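Local structure of StAR-related lipid transfer protein 5 (Homo sapiens, 2R55) at residues A[65-70]-A[206-211]; A[73-78]-A[224-229]. The protein may carry cholesterol, other sterols or other lipids through the cell, using a START domain. All coordinates share one frame; numbering follows the deposited sequence.

Contact 1. Residues A[65-70]-A[206-211]; sequences PGNLYR and VVDSFF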
loop_
_atom_site.group_PDB
_atom_site.type_symbol
_atom_site.label_atom_id
_atom_site.label_comp_id
_atom_site.label_asym_id
_atom_site.label_seq_id
_atom_site.Cartn_x
_atom_site.Cartn_y
_atom_site.Cartn_z
ATOM N N PRO A 65 -5.752 15.674 -6.782
ATOM C CA PRO A 65 -5.168 16.856 -6.129
ATOM C C PRO A 65 -4.028 16.564 -5.132
ATOM O O PRO A 65 -3.027 17.291 -5.152
ATOM C CB PRO A 65 -6.359 17.469 -5.397
ATOM C CG PRO A 65 -7.519 17.094 -6.228
ATOM C CD PRO A 65 -7.228 15.726 -6.764
ATOM N N GLY A 66 -4.156 15.507 -4.312
ATOM C CA GLY A 66 -3.198 15.211 -3.229
ATOM C C GLY A 66 -1.791 14.727 -3.586
ATOM O O GLY A 66 -1.236 15.067 -4.642
ATOM N N ASN A 67 -1.205 13.932 -2.690
ATOM C CA ASN A 67 0.192 13.544 -2.821
ATOM C C ASN A 67 0.422 12.042 -2.976
ATOM O O ASN A 67 -0.466 11.234 -2.700
ATOM C CB ASN A 67 0.988 14.055 -1.622
ATOM C CG ASN A 67 0.890 15.573 -1.439
ATOM O OD1 ASN A 67 1.024 16.355 -2.385
ATOM N ND2 ASN A 67 0.686 15.989 -0.204
ATOM N N LEU A 68 1.628 11.680 -3.407
ATOM C CA LEU A 68 2.086 10.301 -3.402
ATOM C C LEU A 68 3.218 10.205 -2.404
ATOM O O LEU A 68 4.106 11.059 -2.398
ATOM C CB LEU A 68 2.562 9.905 -4.807
ATOM C CG LEU A 68 3.437 8.683 -5.100
ATOM C CD1 LEU A 68 2.727 7.368 -4.792
ATOM C CD2 LEU A 68 3.937 8.700 -6.571
ATOM N N TYR A 69 3.196 9.155 -1.583
ATOM C CA TYR A 69 4.159 8.954 -0.496
ATOM C C TYR A 69 5.034 7.730 -0.752
ATOM O O TYR A 69 4.540 6.691 -1.219
ATOM C CB TYR A 69 3.433 8.820 0.861
ATOM C CG TYR A 69 2.850 10.126 1.338
ATOM C CD1 TYR A 69 1.541 10.492 1.012
ATOM C CD2 TYR A 69 3.615 11.015 2.089
ATOM C CE1 TYR A 69 1.006 11.723 1.429
ATOM C CE2 TYR A 69 3.093 12.244 2.517
ATOM C CZ TYR A 69 1.792 12.588 2.181
ATOM O OH TYR A 69 1.294 13.795 2.590
ATOM N N ARG A 70 6.321 7.854 -0.432
ATOM C CA ARG A 70 7.302 6.836 -0.717
ATOM C C ARG A 70 8.054 6.472 0.560
ATOM O O ARG A 70 8.696 7.328 1.188
ATOM C CB ARG A 70 8.273 7.366 -1.767
ATOM C CG ARG A 70 9.474 6.454 -2.108
ATOM C CD ARG A 70 10.635 7.294 -2.583
ATOM N NE ARG A 70 11.553 6.555 -3.438
ATOM C CZ ARG A 70 12.514 5.748 -2.993
ATOM N NH1 ARG A 70 12.682 5.542 -1.683
ATOM N NH2 ARG A 70 13.298 5.123 -3.864
ATOM N N VAL A 206 -4.795 18.150 8.144
ATOM C CA VAL A 206 -5.124 16.882 8.787
ATOM C C VAL A 206 -4.460 15.778 7.993
ATOM O O VAL A 206 -3.618 15.049 8.518
ATOM C CB VAL A 206 -6.658 16.644 8.862
ATOM C CG1 VAL A 206 -6.976 15.174 9.131
ATOM C CG2 VAL A 206 -7.300 17.546 9.919
ATOM N N VAL A 207 -4.834 15.681 6.722
ATOM C CA VAL A 207 -4.299 14.664 5.803
ATOM C C VAL A 207 -2.752 14.713 5.703
ATOM O O VAL A 207 -2.083 13.673 5.802
ATOM C CB VAL A 207 -4.959 14.793 4.389
ATOM C CG1 VAL A 207 -4.355 13.803 3.399
ATOM C CG2 VAL A 207 -6.473 14.616 4.475
ATOM N N ASP A 208 -2.203 15.921 5.537
ATOM C CA ASP A 208 -0.758 16.120 5.439
ATOM C C ASP A 208 0.047 15.650 6.662
ATOM O O ASP A 208 1.216 15.285 6.539
ATOM C CB ASP A 208 -0.433 17.575 5.092
ATOM C CG ASP A 208 -0.706 17.918 3.622
ATOM O OD1 ASP A 208 -1.185 17.049 2.859
ATOM O OD2 ASP A 208 -0.435 19.076 3.231
ATOM N N SER A 209 -0.566 15.644 7.837
ATOM C CA SER A 209 0.130 15.161 9.035
ATOM C C SER A 209 0.087 13.638 9.116
ATOM O O SER A 209 1.071 12.987 9.505
ATOM C CB SER A 209 -0.488 15.764 10.302
ATOM O OG SER A 209 -0.793 17.132 10.104
ATOM N N PHE A 210 -1.061 13.086 8.740
ATOM C CA PHE A 210 -1.347 11.679 8.925
ATOM C C PHE A 210 -0.400 10.777 8.135
ATOM O O PHE A 210 0.285 9.959 8.706
ATOM C CB PHE A 210 -2.821 11.398 8.580
ATOM C CG PHE A 210 -3.171 9.939 8.528
ATOM C CD1 PHE A 210 -3.361 9.211 9.698
ATOM C CD2 PHE A 210 -3.301 9.288 7.298
ATOM C CE1 PHE A 210 -3.676 7.849 9.643
ATOM C CE2 PHE A 210 -3.613 7.924 7.230
ATOM C CZ PHE A 210 -3.802 7.209 8.398
ATOM N N PHE A 211 -0.368 10.943 6.823
ATOM C CA PHE A 211 0.375 10.038 5.942
ATOM C C PHE A 211 1.858 9.781 6.235
ATOM O O PHE A 211 2.232 8.618 6.359
ATOM C CB PHE A 211 0.145 10.396 4.483
ATOM C CG PHE A 211 -1.192 9.998 4.004
ATOM C CD1 PHE A 211 -1.560 8.651 4.013
ATOM C CD2 PHE A 211 -2.106 10.955 3.581
ATOM C CE1 PHE A 211 -2.808 8.259 3.594
ATOM C CE2 PHE A 211 -3.358 10.575 3.152
ATOM C CZ PHE A 211 -3.717 9.217 3.163
#
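Y69 and F211 carry the apolar half of this contact, and they show how two aromatic residues can pack closely without stacking. The nearest partner of the tyrosine ring is not the phenylalanine ring but its CB methylene. F211 CB lies 3.6 Å from the centroid of the Y69 ring and 19° off the ring normal, a CH-pi contact over one face, displaced toward the rim, where CB comes within 3.4 Å of Y69 CE1. With F211 CG set anti to its own carbonyl carbon (chi1 -74°), the phenyl ring leads away from the strand. The two ring centroids are 5.4 Å apart and the planes meet obliquely at 31°. On the helix itself, F210 CD2 sits over the centre of one face of the F211 ring, so this phenylalanine packs against both a strand residue and its helical neighbour.

The polar half is looser. D208 OD1 is 3.7 Å from N67 ND2 and 4.1 Å from Y69 OH, both too long for direct hydrogen bonds. The end of the D208 side chain comes nearer to the strand than its start does, the carboxylate plane steeply inclined to the tyrosine ring, and any attraction is probably electrostatic. With an alanine at Y69, the F211 methylene would probably lose the aromatic face it rests on, and a gap would be likely to open between strand and helix.

Strand 67-70 and helix 206-211 run nearly parallel, their axes 10.7 Å apart at closest approach. Strand 67-75 lies between strands 54-60 and 188-197: Y69 touches W58 of the first and shares backbone hydrogen bonding with F194 of the second, while F211 also touches T196. On the other side of the strand L68 touches Y38 and R70 touches R39, both of helix 21-40.

Contact 2. Residues A[73-78]-A[224-229]; sequences GIVYGT and KAVKQF
V226 meets V75, Y76 and G77 with its two methyl groups, one serving the strand end and the other the turn that follows it. CG2 faces V75 CG2 at 3.8 Å, a plain methyl-to-methyl contact between two valines. CG1, anti to the V226 backbone N (chi1 159°), points instead at the backbone, 3.3 Å from Y76 O and 3.9 Å from G77 CA. This is the tight part. Modelled on the glycine, a CB would fall only 2.8 Å from V226 CG1, so the lack of a side chain at G77 is what lets helix and turn come so near. V75 also packs on V82 of helix 79-86 and L190 of strand 188-197. The bend itself is an inverse gamma turn centred on Y76, marked by a weak bond of 2.9 Å from G77 N to V75 O.

The outer side is far looser. Y76 is covered by the helix segment to some extent, but its ring leads outward and stays exposed, and the long arm of K227 swings nearer without making a close contact. T78, also at the surface, N-caps helix 79-86 through OG1 to E81 N.

Between the two segments the chemistry is thus almost wholly apolar, with Y76 O the one polar atom pressed against a methyl. The fit accordingly depends on shape and close approach rather than on directional bonds.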
loop_
_atom_site.group_PDB
_atom_site.type_symbol
_atom_site.label_atom_id
_atom_site.label_comp_id
_atom_site.label_asym_id
_atom_site.label_seq_id
_atom_site.Cartn_x
_atom_site.Cartn_y
_atom_site.Cartn_z
ATOM N N GLY A 73 13.096 1.321 3.311
ATOM C CA GLY A 73 13.578 0.729 4.544
ATOM C C GLY A 73 13.912 -0.744 4.430
ATOM O O GLY A 73 13.094 -1.552 3.938
ATOM N N ILE A 74 15.125 -1.082 4.900
ATOM C CA ILE A 74 15.571 -2.466 4.992
ATOM C C ILE A 74 14.806 -3.181 6.099
ATOM O O ILE A 74 14.856 -2.780 7.273
ATOM C CB ILE A 74 17.101 -2.569 5.237
ATOM C CG1 ILE A 74 17.877 -2.020 4.031
ATOM C CG2 ILE A 74 17.508 -4.016 5.466
ATOM C CD1 ILE A 74 19.232 -1.424 4.360
ATOM N N VAL A 75 14.077 -4.225 5.717
ATOM C CA VAL A 75 13.435 -5.099 6.701
ATOM C C VAL A 75 14.302 -6.339 6.954
ATOM O O VAL A 75 14.780 -6.993 6.016
ATOM C CB VAL A 75 11.958 -5.460 6.331
ATOM C CG1 VAL A 75 11.806 -5.788 4.858
ATOM C CG2 VAL A 75 11.444 -6.598 7.190
ATOM N N TYR A 76 14.511 -6.644 8.229
ATOM C CA TYR A 76 15.394 -7.728 8.608
ATOM C C TYR A 76 14.649 -9.062 8.615
ATOM O O TYR A 76 14.341 -9.621 9.679
ATOM C CB TYR A 76 16.044 -7.426 9.961
ATOM C CG TYR A 76 17.036 -6.279 9.939
ATOM C CD1 TYR A 76 18.362 -6.475 10.327
ATOM C CD2 TYR A 76 16.651 -4.998 9.541
ATOM C CE1 TYR A 76 19.278 -5.424 10.318
ATOM C CE2 TYR A 76 17.555 -3.945 9.524
ATOM C CZ TYR A 76 18.863 -4.163 9.915
ATOM O OH TYR A 76 19.760 -3.122 9.903
ATOM N N GLY A 77 14.364 -9.557 7.407
ATOM C CA GLY A 77 13.695 -10.840 7.208
ATOM C C GLY A 77 13.912 -11.422 5.817
ATOM O O GLY A 77 14.289 -10.706 4.879
ATOM N N THR A 78 13.679 -12.733 5.692
ATOM C CA THR A 78 13.733 -13.414 4.398
ATOM C C THR A 78 12.663 -12.825 3.495
ATOM O O THR A 78 11.612 -12.418 3.970
ATOM C CB THR A 78 13.473 -14.934 4.520
ATOM O OG1 THR A 78 12.068 -15.168 4.687
ATOM C CG2 THR A 78 14.239 -15.533 5.689
ATOM N N LYS A 224 8.076 -5.761 13.567
ATOM C CA LYS A 224 7.592 -6.570 14.680
ATOM C C LYS A 224 7.020 -7.908 14.204
ATOM O O LYS A 224 7.285 -8.992 14.858
ATOM C CB LYS A 224 6.532 -5.767 15.463
ATOM C CG LYS A 224 5.708 -6.524 16.545
ATOM C CD LYS A 224 4.407 -5.717 16.834
ATOM C CE LYS A 224 3.294 -6.565 17.461
ATOM N NZ LYS A 224 3.405 -6.702 18.958
ATOM N N ALA A 225 6.245 -7.829 13.077
ATOM C CA ALA A 225 5.584 -9.025 12.543
ATOM C C ALA A 225 6.611 -10.026 12.026
ATOM O O ALA A 225 6.516 -11.231 12.294
ATOM C CB ALA A 225 4.608 -8.654 11.457
ATOM N N VAL A 226 7.598 -9.507 11.303
ATOM C CA VAL A 226 8.729 -10.302 10.844
ATOM C C VAL A 226 9.437 -10.986 12.019
ATOM O O VAL A 226 9.637 -12.208 12.004
ATOM C CB VAL A 226 9.713 -9.440 10.020
ATOM C CG1 VAL A 226 11.084 -10.074 9.968
ATOM C CG2 VAL A 226 9.175 -9.232 8.616
ATOM N N LYS A 227 9.794 -10.201 13.038
ATOM C CA LYS A 227 10.556 -10.715 14.179
ATOM C C LYS A 227 9.902 -11.928 14.817
ATOM O O LYS A 227 10.591 -12.816 15.312
ATOM C CB LYS A 227 10.790 -9.631 15.236
ATOM C CG LYS A 227 11.806 -8.572 14.817
ATOM C CD LYS A 227 12.800 -8.280 15.943
ATOM C CE LYS A 227 14.132 -7.761 15.384
ATOM N NZ LYS A 227 15.254 -7.907 16.362
ATOM N N GLN A 228 8.574 -11.965 14.776
ATOM C CA GLN A 228 7.787 -13.040 15.372
ATOM C C GLN A 228 8.044 -14.424 14.756
ATOM O O GLN A 228 7.827 -15.440 15.415
ATOM C CB GLN A 228 6.291 -12.684 15.361
ATOM C CG GLN A 228 5.894 -11.648 16.431
ATOM C CD GLN A 228 4.468 -11.094 16.249
ATOM O OE1 GLN A 228 3.421 -11.925 16.367
ATOM N NE2 GLN A 228 4.427 -9.672 15.985
ATOM N N PHE A 229 8.521 -14.462 13.510
ATOM C CA PHE A 229 8.903 -15.733 12.873
ATOM C C PHE A 229 10.321 -16.154 13.242
ATOM O O PHE A 229 10.669 -17.335 13.155
ATOM C CB PHE A 229 8.741 -15.676 11.349
ATOM C CG PHE A 229 7.385 -15.194 10.894
ATOM C CD1 PHE A 229 6.226 -15.894 11.236
ATOM C CD2 PHE A 229 7.269 -14.045 10.124
ATOM C CE1 PHE A 229 4.974 -15.451 10.822
ATOM C CE2 PHE A 229 6.022 -13.597 9.699
ATOM C CZ PHE A 229 4.874 -14.303 10.051
#

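In the fold
Contacts 1 and 2 join the same two elements, strand 67-75 and helix 204-227, at two places whose centres are about 26 Å apart. The early part of the strand meets the early part of the helix, and the strand end meets the helix end, so the two run in the same general direction; the segments adjoin in the sequence but the two contacts do not otherwise touch. Their centres lie about 13 and 17 Å from the centre of the chain. The arrangement agrees with the helix-grip fold of START domains, in which the long C-terminal helix lies across a curved sheet; in relatives sheet and helix together enclose the lipid cavity. The two contacts join this helix to the sheet near both of its ends.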